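Local coordinates for DNA repair protein RECN (Deinococcus radiodurans, PDB 4ABX) that probably takes part in recombinational repair of damaged DNA as an SMC-like ATP-binding protein, represented here by its coiled-coil domain, at residues 67-72 with 98-103; 74-79 with 91-96; 39-44 with 125-130. One frame throughout, in Å; residues are numbered along the deposited sequence.

Contact 1: residues 67-72 with 98-103; sequences NAAGLI and AALESV
Helix segments 68-72 and 98-103 run antiparallel, their axes 9.7 Å apart at 166°, with A69 and L100 the closest pair of CA atoms at 6.1 Å. L100 carries much of the packing: its CG lies anti to the backbone N (chi1 172°), which brings its tip against the methyl of A69, so that A69 CB lies 3.8 Å from L100 CD1. Alanine suits position 69, because its single carbon lets the leucine come close to the backbone of the opposing turn. I72 and L100 lie alongside each other, pointing opposite ways, with I72 CG2 resting 3.7 Å from L100 CB. The other branch of I72 meets V103 tip to tip, CD1 to CG2 at 4.0 Å, so the two beta-branched side chains fill the buried side of the interface. No hydrogen bond crosses between the segments. At the start of helix 68-83, N67 is the N-cap: its OD1 accepts from G70 N at 2.7 Å, the donor standing 38° out of the carbonyl plane. The second subunit packs against A68, L71 and I72, L71 meeting its own counterpart. This close antiparallel packing of two helices belongs to the coiled-coil domain of RecN.

Contact 2: residues 74-79 with 91-96; sequences EAVRAL and QLQNEL
Q93 reaches from helix 87-115 across to helix 68-83, and its atoms from CB to NE2 all meet the opposite helix. Its CG stands anti to the backbone N (chi1 -170°) and the chain stays extended beyond it, so the amide is carried to the backbone of the opposite helix. Q93 CB lies 4.0 Å from L79 CD1, and Q93 CG packs on L79 CB at 3.9 Å, the two side chains passing flank to flank as each heads for the other's helix. CD continues over the same leucine and nears the V76 carbonyl. At the tip, Q93 NE2 donates to V76 O over 2.9 Å with an N-H...O angle of 155°. The acceptor lies close to the glutamine's amide plane, whereas the nitrogen stands well above the plane of the V76 carbonyl. Glutamine suits this buried place because its methylenes pack like a hydrocarbon while its amide meets a main-chain oxygen. That oxygen also receives a weak bond from L79 N, so the cross-link is added to the helix's own bonding.

The two segments form an antiparallel helical hairpin of the coiled-coil domain, with axes 9.8 Å apart at 161°. One turn further along, L96 supplies apolar packing. With CG anti to the backbone N, L96 rests CD2 against both A75 CB and V76 CG2, 3.8 Å from the latter; A75, being small, leaves the leucine room to lie close to its helix. V76 divides its branches, CG2 going to L96 while CG1 lies beside Q93 NE2. L96 also touches I72, and the second subunit covers A75 through its L61 and L79 through its A53.

Contact 3: residues 39-44 with 125-130; sequences TELSRL and DRVEAR
V127 of helix 121-141 meets three residues of helix 33-63. V127 CG1, anti to the backbone N, lies 3.9 Å from L41 CB, while V127 CG2 faces E40 CG at 3.9 Å and L44 CD1 at 4.1 Å. Valine suits the place, since its two methyls serve different partners while the short side chain lets the helices approach. The side chains of L41 and E128 cross at about a right angle, L41 CD1 3.7 Å from E128 CG. E40 likewise offers its aliphatic part to the valine: CG is anti to the backbone N, and a bend at chi2 (71°) swings the carboxylate toward R43. R43 grips E40 side-on in a salt bridge, R43 NE to E40 OE1 at 2.9 Å and R43 NH2 to E40 OE2 at 2.6 Å. Both bonds are nearly straight, lie in the guanidinium plane and fix the rotation of E40. An alanine at E40 would remove CG and the carboxylate, and would probably loosen the packing on V127 and leave R43 less firmly oriented. The axes, 9.6 Å apart at 145°, give the roughly antiparallel packing of the coiled-coil domain, with E40 and E128 methylenes edging an apolar strip. L41 also packs on L124 and L131, and L44 on A123 and L124, while R130 forms a salt bridge with E33, tying helix 121-141 to the start of helix 33-63.

In the fold
The three contacts are nested along the chain: contact 2 lies within the loop closed by contact 1, and both lie within that closed by contact 3. Contacts 1 and 2 share helices 68-83 and 87-115; their centres are 11 Å apart and they meet through I72 and L96. Contact 3 pairs the preceding helix 33-63 with the following helix 121-141, its centre 38 Å from that of contact 1 and 48 Å from that of contact 2. The chain thus goes out and returns, pairing helices along an elongated, all-helical coiled-coil domain. Contacts 1 and 2 also touch the second subunit, whereas contact 3, near the chain's centre, does not.

Contact 1: residues 67-72 with 98-103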
ATOM      1  N   ASN A  67      -5.011  -1.581  -1.502  1.00 33.97           N
ATOM      2  CA  ASN A  67      -4.725  -0.459  -2.391  1.00 33.07           C
ATOM      3  C   ASN A  67      -3.830   0.600  -1.759  1.00 33.47           C
ATOM      4  O   ASN A  67      -3.724   0.700  -0.533  1.00 35.49           O
ATOM      5  CB  ASN A  67      -6.025   0.165  -2.906  1.00 30.23           C
ATOM      6  CG  ASN A  67      -6.841   0.812  -1.803  1.00 33.97           C
ATOM      7  OD1 ASN A  67      -6.609   1.963  -1.436  1.00 34.47           O
ATOM      8  ND2 ASN A  67      -7.806   0.073  -1.270  1.00 38.88           N
ATOM      9  N   ALA A  68      -3.187   1.392  -2.609  1.00 26.74           N
ATOM     10  CA  ALA A  68      -2.242   2.403  -2.161  1.00 26.90           C
ATOM     11  C   ALA A  68      -2.876   3.448  -1.235  1.00 33.49           C
ATOM     12  O   ALA A  68      -2.328   3.756  -0.174  1.00 28.96           O
ATOM     13  CB  ALA A  68      -1.587   3.072  -3.359  1.00 23.39           C
ATOM     14  N   ALA A  69      -4.025   3.989  -1.634  1.00 23.79           N
ATOM     15  CA  ALA A  69      -4.689   5.024  -0.844  1.00 21.70           C
ATOM     16  C   ALA A  69      -5.028   4.519   0.558  1.00 27.80           C
ATOM     17  O   ALA A  69      -4.869   5.237   1.544  1.00 29.53           O
ATOM     18  CB  ALA A  69      -5.948   5.519  -1.551  1.00 21.97           C
ATOM     19  N   GLY A  70      -5.499   3.278   0.635  1.00 25.65           N
ATOM     20  CA  GLY A  70      -5.826   2.659   1.908  1.00 25.08           C
ATOM     21  C   GLY A  70      -4.630   2.563   2.833  1.00 27.36           C
ATOM     22  O   GLY A  70      -4.736   2.836   4.027  1.00 25.54           O
ATOM     23  N   LEU A  71      -3.479   2.179   2.290  1.00 25.86           N
ATOM     24  CA  LEU A  71      -2.274   2.072   3.111  1.00 29.44           C
ATOM     25  C   LEU A  71      -1.762   3.432   3.564  1.00 26.24           C
ATOM     26  O   LEU A  71      -1.326   3.594   4.706  1.00 27.14           O
ATOM     27  CB  LEU A  71      -1.177   1.296   2.383  1.00 27.47           C
ATOM     28  CG  LEU A  71      -1.551  -0.164   2.137  1.00 28.22           C
ATOM     29  CD1 LEU A  71      -0.417  -0.895   1.440  1.00 35.45           C
ATOM     30  CD2 LEU A  71      -1.908  -0.842   3.453  1.00 31.73           C
ATOM     31  N   ILE A  72      -1.812   4.412   2.671  1.00 24.40           N
ATOM     32  CA  ILE A  72      -1.417   5.766   3.028  1.00 23.23           C
ATOM     33  C   ILE A  72      -2.294   6.272   4.174  1.00 23.37           C
ATOM     34  O   ILE A  72      -1.806   6.896   5.115  1.00 25.76           O
ATOM     35  CB  ILE A  72      -1.497   6.720   1.813  1.00 22.26           C
ATOM     36  CG1 ILE A  72      -0.527   6.266   0.716  1.00 22.50           C
ATOM     37  CG2 ILE A  72      -1.197   8.159   2.228  1.00 22.84           C
ATOM     38  CD1 ILE A  72      -0.522   7.167  -0.524  1.00 20.18           C
ATOM     39  N   ALA A  98      -1.393  15.319   1.777  1.00 21.32           N
ATOM     40  CA  ALA A  98      -1.285  15.871   0.430  1.00 26.20           C
ATOM     41  C   ALA A  98      -0.952  14.782  -0.593  1.00 29.59           C
ATOM     42  O   ALA A  98      -1.499  14.766  -1.691  1.00 28.71           O
ATOM     43  CB  ALA A  98      -0.242  16.983   0.386  1.00 27.43           C
ATOM     44  N   ALA A  99      -0.048  13.874  -0.232  1.00 26.62           N
ATOM     45  CA  ALA A  99       0.292  12.778  -1.123  1.00 23.99           C
ATOM     46  C   ALA A  99      -0.923  11.884  -1.364  1.00 23.01           C
ATOM     47  O   ALA A  99      -1.152  11.435  -2.485  1.00 23.36           O
ATOM     48  CB  ALA A  99       1.457  11.972  -0.575  1.00 24.32           C
ATOM     49  N   LEU A 100      -1.691  11.630  -0.306  1.00 25.49           N
ATOM     50  CA  LEU A 100      -2.915  10.838  -0.402  1.00 20.95           C
ATOM     51  C   LEU A 100      -3.908  11.479  -1.356  1.00 25.72           C
ATOM     52  O   LEU A 100      -4.507  10.802  -2.198  1.00 26.95           O
ATOM     53  CB  LEU A 100      -3.560  10.666   0.976  1.00 27.09           C
ATOM     54  CG  LEU A 100      -4.952  10.029   1.025  1.00 31.76           C
ATOM     55  CD1 LEU A 100      -4.954   8.644   0.377  1.00 31.13           C
ATOM     56  CD2 LEU A 100      -5.460   9.957   2.462  1.00 34.93           C
ATOM     57  N   GLU A 101      -4.087  12.789  -1.220  1.00 23.34           N
ATOM     58  CA  GLU A 101      -4.998  13.506  -2.095  1.00 27.70           C
ATOM     59  C   GLU A 101      -4.570  13.388  -3.556  1.00 25.60           C
ATOM     60  O   GLU A 101      -5.408  13.189  -4.437  1.00 21.90           O
ATOM     61  CB  GLU A 101      -5.122  14.973  -1.677  1.00 34.49           C
ATOM     62  CG  GLU A 101      -5.914  15.177  -0.399  1.00 49.15           C
ATOM     63  CD  GLU A 101      -6.198  16.641  -0.107  1.00 62.32           C
ATOM     64  OE1 GLU A 101      -6.010  17.479  -1.016  1.00 66.73           O
ATOM     65  OE2 GLU A 101      -6.613  16.950   1.030  1.00 66.16           O
ATOM     66  N   SER A 102      -3.268  13.508  -3.802  0.54 22.60           N
ATOM     67  CA  SER A 102      -2.720  13.374  -5.150  0.54 24.32           C
ATOM     68  C   SER A 102      -3.005  11.993  -5.727  0.54 23.31           C
ATOM     69  O   SER A 102      -3.373  11.864  -6.895  0.54 24.27           O
ATOM     70  CB  SER A 102      -1.209  13.619  -5.145  0.54 25.52           C
ATOM     71  OG  SER A 102      -0.904  14.953  -4.786  0.54 23.78           O
ATOM     72  N   VAL A 103      -2.826  10.965  -4.905  1.00 22.32           N
ATOM     73  CA  VAL A 103      -3.037   9.591  -5.346  1.00 23.46           C
ATOM     74  C   VAL A 103      -4.501   9.339  -5.689  1.00 25.50           C
ATOM     75  O   VAL A 103      -4.807   8.683  -6.684  1.00 23.81           O
ATOM     76  CB  VAL A 103      -2.536   8.564  -4.299  1.00 22.48           C
ATOM     77  CG1 VAL A 103      -3.133   7.197  -4.566  1.00 21.11           C
ATOM     78  CG2 VAL A 103      -1.013   8.495  -4.316  1.00 21.49           C
TER

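Contact 2: residues 74-79 with 91-96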
ATOM      1  N   GLU A  74      -3.846   4.487   6.470  1.00 29.74           N
ATOM      2  CA  GLU A  74      -3.463   3.820   7.710  1.00 26.85           C
ATOM      3  C   GLU A  74      -2.241   4.499   8.311  1.00 23.09           C
ATOM      4  O   GLU A  74      -2.178   4.727   9.519  1.00 23.01           O
ATOM      5  CB  GLU A  74      -3.177   2.335   7.476  1.00 28.86           C
ATOM      6  CG  GLU A  74      -4.403   1.511   7.138  1.00 38.36           C
ATOM      7  CD  GLU A  74      -4.087   0.034   6.973  1.00 47.11           C
ATOM      8  OE1 GLU A  74      -3.209  -0.477   7.701  1.00 48.41           O
ATOM      9  OE2 GLU A  74      -4.715  -0.612   6.107  1.00 50.44           O
ATOM     10  N   ALA A  75      -1.279   4.825   7.453  1.00 19.31           N
ATOM     11  CA  ALA A  75      -0.048   5.494   7.865  1.00 19.08           C
ATOM     12  C   ALA A  75      -0.330   6.880   8.433  1.00 23.34           C
ATOM     13  O   ALA A  75       0.326   7.315   9.376  1.00 24.05           O
ATOM     14  CB  ALA A  75       0.928   5.598   6.680  1.00 14.98           C
ATOM     15  N   VAL A  76      -1.287   7.583   7.836  1.00 25.52           N
ATOM     16  CA  VAL A  76      -1.683   8.884   8.354  1.00 24.81           C
ATOM     17  C   VAL A  76      -2.229   8.734   9.768  1.00 22.70           C
ATOM     18  O   VAL A  76      -1.881   9.500  10.657  1.00 19.81           O
ATOM     19  CB  VAL A  76      -2.726   9.578   7.458  1.00 20.60           C
ATOM     20  CG1 VAL A  76      -3.351  10.762   8.195  1.00 24.67           C
ATOM     21  CG2 VAL A  76      -2.077  10.034   6.146  1.00 20.03           C
ATOM     22  N   ARG A  77      -3.086   7.740   9.973  1.00 23.61           N
ATOM     23  CA  ARG A  77      -3.646   7.500  11.299  1.00 25.42           C
ATOM     24  C   ARG A  77      -2.578   7.062  12.312  1.00 24.55           C
ATOM     25  O   ARG A  77      -2.617   7.459  13.475  1.00 22.21           O
ATOM     26  CB  ARG A  77      -4.797   6.492  11.227  1.00 29.60           C
ATOM     27  CG  ARG A  77      -6.026   7.045  10.509  1.00 40.82           C
ATOM     28  CD  ARG A  77      -7.226   6.114  10.621  1.00 45.86           C
ATOM     29  NE  ARG A  77      -7.035   4.880   9.864  1.00 48.84           N
ATOM     30  CZ  ARG A  77      -7.361   4.729   8.583  1.00 44.95           C
ATOM     31  NH1 ARG A  77      -7.897   5.739   7.909  1.00 42.53           N
ATOM     32  NH2 ARG A  77      -7.151   3.567   7.976  1.00 37.10           N
ATOM     33  N   ALA A  78      -1.622   6.261  11.859  1.00 19.42           N
ATOM     34  CA  ALA A  78      -0.515   5.831  12.709  1.00 27.59           C
ATOM     35  C   ALA A  78       0.285   7.022  13.241  1.00 25.96           C
ATOM     36  O   ALA A  78       0.862   6.960  14.324  1.00 24.79           O
ATOM     37  CB  ALA A  78       0.394   4.873  11.950  1.00 29.92           C
ATOM     38  N   LEU A  79       0.313   8.108  12.476  1.00 23.30           N
ATOM     39  CA  LEU A  79       1.059   9.299  12.870  1.00 20.33           C
ATOM     40  C   LEU A  79       0.324  10.188  13.883  1.00 23.12           C
ATOM     41  O   LEU A  79       0.940  11.054  14.507  1.00 24.96           O
ATOM     42  CB  LEU A  79       1.441  10.119  11.633  1.00 22.98           C
ATOM     43  CG  LEU A  79       2.388   9.410  10.666  1.00 20.24           C
ATOM     44  CD1 LEU A  79       2.819  10.355   9.558  1.00 22.09           C
ATOM     45  CD2 LEU A  79       3.598   8.872  11.420  1.00 20.86           C
ATOM     46  N   GLN A  91       4.143  17.916  10.676  1.00 20.65           N
ATOM     47  CA  GLN A  91       4.384  18.408   9.320  1.00 24.71           C
ATOM     48  C   GLN A  91       4.420  17.283   8.281  1.00 26.15           C
ATOM     49  O   GLN A  91       3.779  17.377   7.234  1.00 21.28           O
ATOM     50  CB  GLN A  91       5.673  19.227   9.251  1.00 28.46           C
ATOM     51  CG  GLN A  91       5.975  19.760   7.859  1.00 42.15           C
ATOM     52  CD  GLN A  91       7.035  20.843   7.866  1.00 56.23           C
ATOM     53  OE1 GLN A  91       7.247  21.515   8.879  1.00 59.84           O
ATOM     54  NE2 GLN A  91       7.707  21.020   6.733  1.00 61.95           N
ATOM     55  N   LEU A  92       5.176  16.226   8.570  1.00 22.85           N
ATOM     56  CA  LEU A  92       5.244  15.073   7.681  1.00 23.04           C
ATOM     57  C   LEU A  92       3.867  14.443   7.475  1.00 26.59           C
ATOM     58  O   LEU A  92       3.538  14.004   6.375  1.00 28.78           O
ATOM     59  CB  LEU A  92       6.224  14.028   8.222  1.00 21.79           C
ATOM     60  CG  LEU A  92       7.700  14.414   8.229  1.00 21.23           C
ATOM     61  CD1 LEU A  92       8.505  13.465   9.121  1.00 14.25           C
ATOM     62  CD2 LEU A  92       8.258  14.444   6.807  1.00 26.23           C
ATOM     63  N   GLN A  93       3.060  14.403   8.533  1.00 23.45           N
ATOM     64  CA  GLN A  93       1.701  13.880   8.425  1.00 19.38           C
ATOM     65  C   GLN A  93       0.874  14.703   7.442  1.00 25.91           C
ATOM     66  O   GLN A  93       0.119  14.153   6.632  1.00 24.58           O
ATOM     67  CB  GLN A  93       0.997  13.854   9.786  1.00 17.99           C
ATOM     68  CG  GLN A  93      -0.331  13.092   9.762  1.00 21.17           C
ATOM     69  CD  GLN A  93      -1.176  13.327  10.999  1.00 22.78           C
ATOM     70  OE1 GLN A  93      -1.140  14.402  11.593  1.00 21.01           O
ATOM     71  NE2 GLN A  93      -1.942  12.315  11.394  1.00 23.63           N
ATOM     72  N   ASN A  94       1.012  16.022   7.522  1.00 25.23           N
ATOM     73  CA  ASN A  94       0.314  16.915   6.601  1.00 27.80           C
ATOM     74  C   ASN A  94       0.787  16.746   5.158  1.00 27.80           C
ATOM     75  O   ASN A  94      -0.020  16.725   4.233  1.00 27.42           O
ATOM     76  CB  ASN A  94       0.444  18.371   7.051  1.00 31.15           C
ATOM     77  CG  ASN A  94      -0.462  18.704   8.225  1.00 31.07           C
ATOM     78  OD1 ASN A  94      -0.094  19.480   9.106  1.00 31.82           O
ATOM     79  ND2 ASN A  94      -1.659  18.124   8.236  1.00 23.77           N
ATOM     80  N   GLU A  95       2.095  16.610   4.968  1.00 24.57           N
ATOM     81  CA  GLU A  95       2.634  16.299   3.651  1.00 26.98           C
ATOM     82  C   GLU A  95       2.107  14.959   3.132  1.00 26.25           C
ATOM     83  O   GLU A  95       1.894  14.790   1.927  1.00 23.38           O
ATOM     84  CB  GLU A  95       4.167  16.311   3.677  1.00 21.91           C
ATOM     85  CG  GLU A  95       4.745  17.707   3.855  1.00 32.02           C
ATOM     86  CD  GLU A  95       6.227  17.702   4.178  1.00 40.74           C
ATOM     87  OE1 GLU A  95       6.861  16.631   4.071  1.00 41.45           O
ATOM     88  OE2 GLU A  95       6.757  18.774   4.544  1.00 42.37           O
ATOM     89  N   LEU A  96       1.889  14.013   4.045  1.00 20.50           N
ATOM     90  CA  LEU A  96       1.391  12.692   3.671  1.00 17.64           C
ATOM     91  C   LEU A  96      -0.081  12.754   3.240  1.00 23.10           C
ATOM     92  O   LEU A  96      -0.488  12.077   2.292  1.00 24.03           O
ATOM     93  CB  LEU A  96       1.597  11.681   4.805  1.00 18.66           C
ATOM     94  CG  LEU A  96       1.338  10.212   4.460  1.00 21.78           C
ATOM     95  CD1 LEU A  96       2.197   9.769   3.271  1.00 20.56           C
ATOM     96  CD2 LEU A  96       1.595   9.316   5.672  1.00 19.00           C
TER

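Contact 3: residues 39-44 with 125-130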
ATOM      1  N   THR A  39      -3.811  -1.923 -39.854  1.00 23.70           N
ATOM      2  CA  THR A  39      -3.874  -0.576 -39.299  1.00 25.67           C
ATOM      3  C   THR A  39      -4.971  -0.475 -38.238  1.00 24.69           C
ATOM      4  O   THR A  39      -4.766   0.098 -37.169  1.00 24.96           O
ATOM      5  CB  THR A  39      -4.101   0.467 -40.416  1.00 33.87           C
ATOM      6  OG1 THR A  39      -2.900   0.600 -41.185  1.00 36.98           O
ATOM      7  CG2 THR A  39      -4.473   1.819 -39.832  1.00 40.15           C
ATOM      8  N   GLU A  40      -6.129  -1.056 -38.529  1.00 21.79           N
ATOM      9  CA  GLU A  40      -7.257  -1.042 -37.602  1.00 25.90           C
ATOM     10  C   GLU A  40      -7.002  -1.938 -36.375  1.00 25.33           C
ATOM     11  O   GLU A  40      -7.394  -1.602 -35.256  1.00 22.03           O
ATOM     12  CB  GLU A  40      -8.541  -1.444 -38.337  1.00 28.86           C
ATOM     13  CG  GLU A  40      -9.817  -1.320 -37.524  1.00 33.83           C
ATOM     14  CD  GLU A  40     -10.239   0.120 -37.257  1.00 33.45           C
ATOM     15  OE1 GLU A  40      -9.464   1.066 -37.538  1.00 27.76           O
ATOM     16  OE2 GLU A  40     -11.364   0.299 -36.748  1.00 36.49           O
ATOM     17  N   LEU A  41      -6.331  -3.068 -36.586  1.00 23.27           N
ATOM     18  CA  LEU A  41      -5.912  -3.935 -35.482  1.00 21.78           C
ATOM     19  C   LEU A  41      -5.032  -3.203 -34.458  1.00 24.66           C
ATOM     20  O   LEU A  41      -5.230  -3.323 -33.237  1.00 17.96           O
ATOM     21  CB  LEU A  41      -5.148  -5.150 -36.020  1.00 20.23           C
ATOM     22  CG  LEU A  41      -4.635  -6.131 -34.961  1.00 23.45           C
ATOM     23  CD1 LEU A  41      -5.798  -6.796 -34.259  1.00 23.19           C
ATOM     24  CD2 LEU A  41      -3.700  -7.170 -35.577  1.00 20.89           C
ATOM     25  N   SER A  42      -4.044  -2.466 -34.953  1.00 21.97           N
ATOM     26  CA  SER A  42      -3.168  -1.700 -34.067  1.00 20.37           C
ATOM     27  C   SER A  42      -3.953  -0.613 -33.341  1.00 22.30           C
ATOM     28  O   SER A  42      -3.780  -0.408 -32.139  1.00 29.27           O
ATOM     29  CB  SER A  42      -2.019  -1.062 -34.850  1.00 24.28           C
ATOM     30  OG  SER A  42      -1.174  -2.048 -35.404  1.00 33.06           O
ATOM     31  N   ARG A  43      -4.807   0.092 -34.078  1.00 28.49           N
ATOM     32  CA  ARG A  43      -5.596   1.171 -33.495  1.00 28.44           C
ATOM     33  C   ARG A  43      -6.447   0.656 -32.341  1.00 27.01           C
ATOM     34  O   ARG A  43      -6.471   1.259 -31.273  1.00 25.14           O
ATOM     35  CB  ARG A  43      -6.493   1.839 -34.541  1.00 26.93           C
ATOM     36  CG  ARG A  43      -7.230   3.073 -34.012  1.00 29.92           C
ATOM     37  CD  ARG A  43      -8.226   3.638 -35.022  1.00 31.03           C
ATOM     38  NE  ARG A  43      -9.375   2.759 -35.240  1.00 32.98           N
ATOM     39  CZ  ARG A  43     -10.457   2.730 -34.463  1.00 36.09           C
ATOM     40  NH1 ARG A  43     -10.543   3.527 -33.406  1.00 37.08           N
ATOM     41  NH2 ARG A  43     -11.454   1.901 -34.740  1.00 35.52           N
ATOM     42  N   LEU A  44      -7.140  -0.459 -32.562  1.00 22.80           N
ATOM     43  CA  LEU A  44      -8.034  -1.021 -31.550  1.00 22.54           C
ATOM     44  C   LEU A  44      -7.278  -1.690 -30.407  1.00 24.37           C
ATOM     45  O   LEU A  44      -7.672  -1.585 -29.242  1.00 28.12           O
ATOM     46  CB  LEU A  44      -9.013  -2.020 -32.178  1.00 18.96           C
ATOM     47  CG  LEU A  44     -10.099  -1.429 -33.084  1.00 27.93           C
ATOM     48  CD1 LEU A  44     -10.662  -2.478 -34.037  1.00 30.75           C
ATOM     49  CD2 LEU A  44     -11.208  -0.804 -32.255  1.00 26.44           C
ATOM     50  N   ASP A 125     -12.282  -7.998 -32.153  1.00 30.46           N
ATOM     51  CA  ASP A 125     -12.455  -9.432 -32.388  1.00 37.92           C
ATOM     52  C   ASP A 125     -12.810  -9.740 -33.843  1.00 35.62           C
ATOM     53  O   ASP A 125     -12.408 -10.767 -34.384  1.00 33.43           O
ATOM     54  CB  ASP A 125     -13.514 -10.025 -31.454  1.00 44.07           C
ATOM     55  CG  ASP A 125     -12.952 -10.392 -30.088  1.00 49.85           C
ATOM     56  OD1 ASP A 125     -11.712 -10.493 -29.954  1.00 48.97           O
ATOM     57  OD2 ASP A 125     -13.753 -10.588 -29.150  1.00 53.29           O
ATOM     58  N   ARG A 126     -13.564  -8.849 -34.473  1.00 35.18           N
ATOM     59  CA  ARG A 126     -13.960  -9.054 -35.859  1.00 34.45           C
ATOM     60  C   ARG A 126     -12.786  -8.842 -36.813  1.00 28.29           C
ATOM     61  O   ARG A 126     -12.658  -9.543 -37.815  1.00 29.67           O
ATOM     62  CB  ARG A 126     -15.134  -8.150 -36.222  1.00 40.63           C
ATOM     63  CG  ARG A 126     -16.420  -8.523 -35.501  1.00 47.27           C
ATOM     64  CD  ARG A 126     -17.632  -7.850 -36.129  1.00 48.01           C
ATOM     65  NE  ARG A 126     -17.582  -6.396 -36.017  1.00 49.09           N
ATOM     66  CZ  ARG A 126     -18.047  -5.714 -34.974  1.00 49.42           C
ATOM     67  NH1 ARG A 126     -18.592  -6.361 -33.950  1.00 48.95           N
ATOM     68  NH2 ARG A 126     -17.965  -4.389 -34.953  1.00 44.92           N
ATOM     69  N   VAL A 127     -11.928  -7.881 -36.489  1.00 24.78           N
ATOM     70  CA  VAL A 127     -10.726  -7.630 -37.272  1.00 25.43           C
ATOM     71  C   VAL A 127      -9.787  -8.821 -37.182  1.00 27.48           C
ATOM     72  O   VAL A 127      -9.200  -9.237 -38.184  1.00 21.13           O
ATOM     73  CB  VAL A 127      -9.991  -6.370 -36.789  1.00 25.42           C
ATOM     74  CG1 VAL A 127      -8.590  -6.315 -37.365  1.00 23.52           C
ATOM     75  CG2 VAL A 127     -10.783  -5.124 -37.164  1.00 28.33           C
ATOM     76  N   GLU A 128      -9.646  -9.369 -35.977  1.00 23.55           N
ATOM     77  CA  GLU A 128      -8.803 -10.538 -35.776  1.00 25.21           C
ATOM     78  C   GLU A 128      -9.359 -11.759 -36.507  1.00 20.26           C
ATOM     79  O   GLU A 128      -8.605 -12.536 -37.089  1.00 18.34           O
ATOM     80  CB  GLU A 128      -8.630 -10.839 -34.282  1.00 33.18           C
ATOM     81  CG  GLU A 128      -7.933  -9.727 -33.501  1.00 35.28           C
ATOM     82  CD  GLU A 128      -7.484 -10.173 -32.118  1.00 43.80           C
ATOM     83  OE1 GLU A 128      -6.573 -11.027 -32.030  1.00 32.73           O
ATOM     84  OE2 GLU A 128      -8.040  -9.667 -31.120  1.00 52.56           O
ATOM     85  N   ALA A 129     -10.678 -11.922 -36.469  1.00 19.78           N
ATOM     86  CA  ALA A 129     -11.327 -13.041 -37.140  1.00 22.64           C
ATOM     87  C   ALA A 129     -11.090 -13.016 -38.654  1.00 25.28           C
ATOM     88  O   ALA A 129     -10.881 -14.061 -39.269  1.00 31.23           O
ATOM     89  CB  ALA A 129     -12.819 -13.059 -36.829  1.00 25.79           C
ATOM     90  N   ARG A 130     -11.120 -11.827 -39.252  1.00 22.66           N
ATOM     91  CA  ARG A 130     -10.863 -11.702 -40.687  1.00 17.03           C
ATOM     92  C   ARG A 130      -9.406 -12.030 -41.001  1.00 22.35           C
ATOM     93  O   ARG A 130      -9.113 -12.760 -41.948  1.00 21.01           O
ATOM     94  CB  ARG A 130     -11.202 -10.293 -41.196  1.00 22.02           C
ATOM     95  CG  ARG A 130     -11.013 -10.107 -42.711  1.00 21.15           C
ATOM     96  CD  ARG A 130     -11.983 -10.984 -43.521  1.00 26.09           C
ATOM     97  NE  ARG A 130     -11.793 -10.852 -44.967  1.00 24.28           N
ATOM     98  CZ  ARG A 130     -12.329 -11.671 -45.870  1.00 27.43           C
ATOM     99  NH1 ARG A 130     -13.086 -12.689 -45.478  1.00 30.09           N
ATOM    100  NH2 ARG A 130     -12.105 -11.479 -47.164  1.00 20.94           N
TER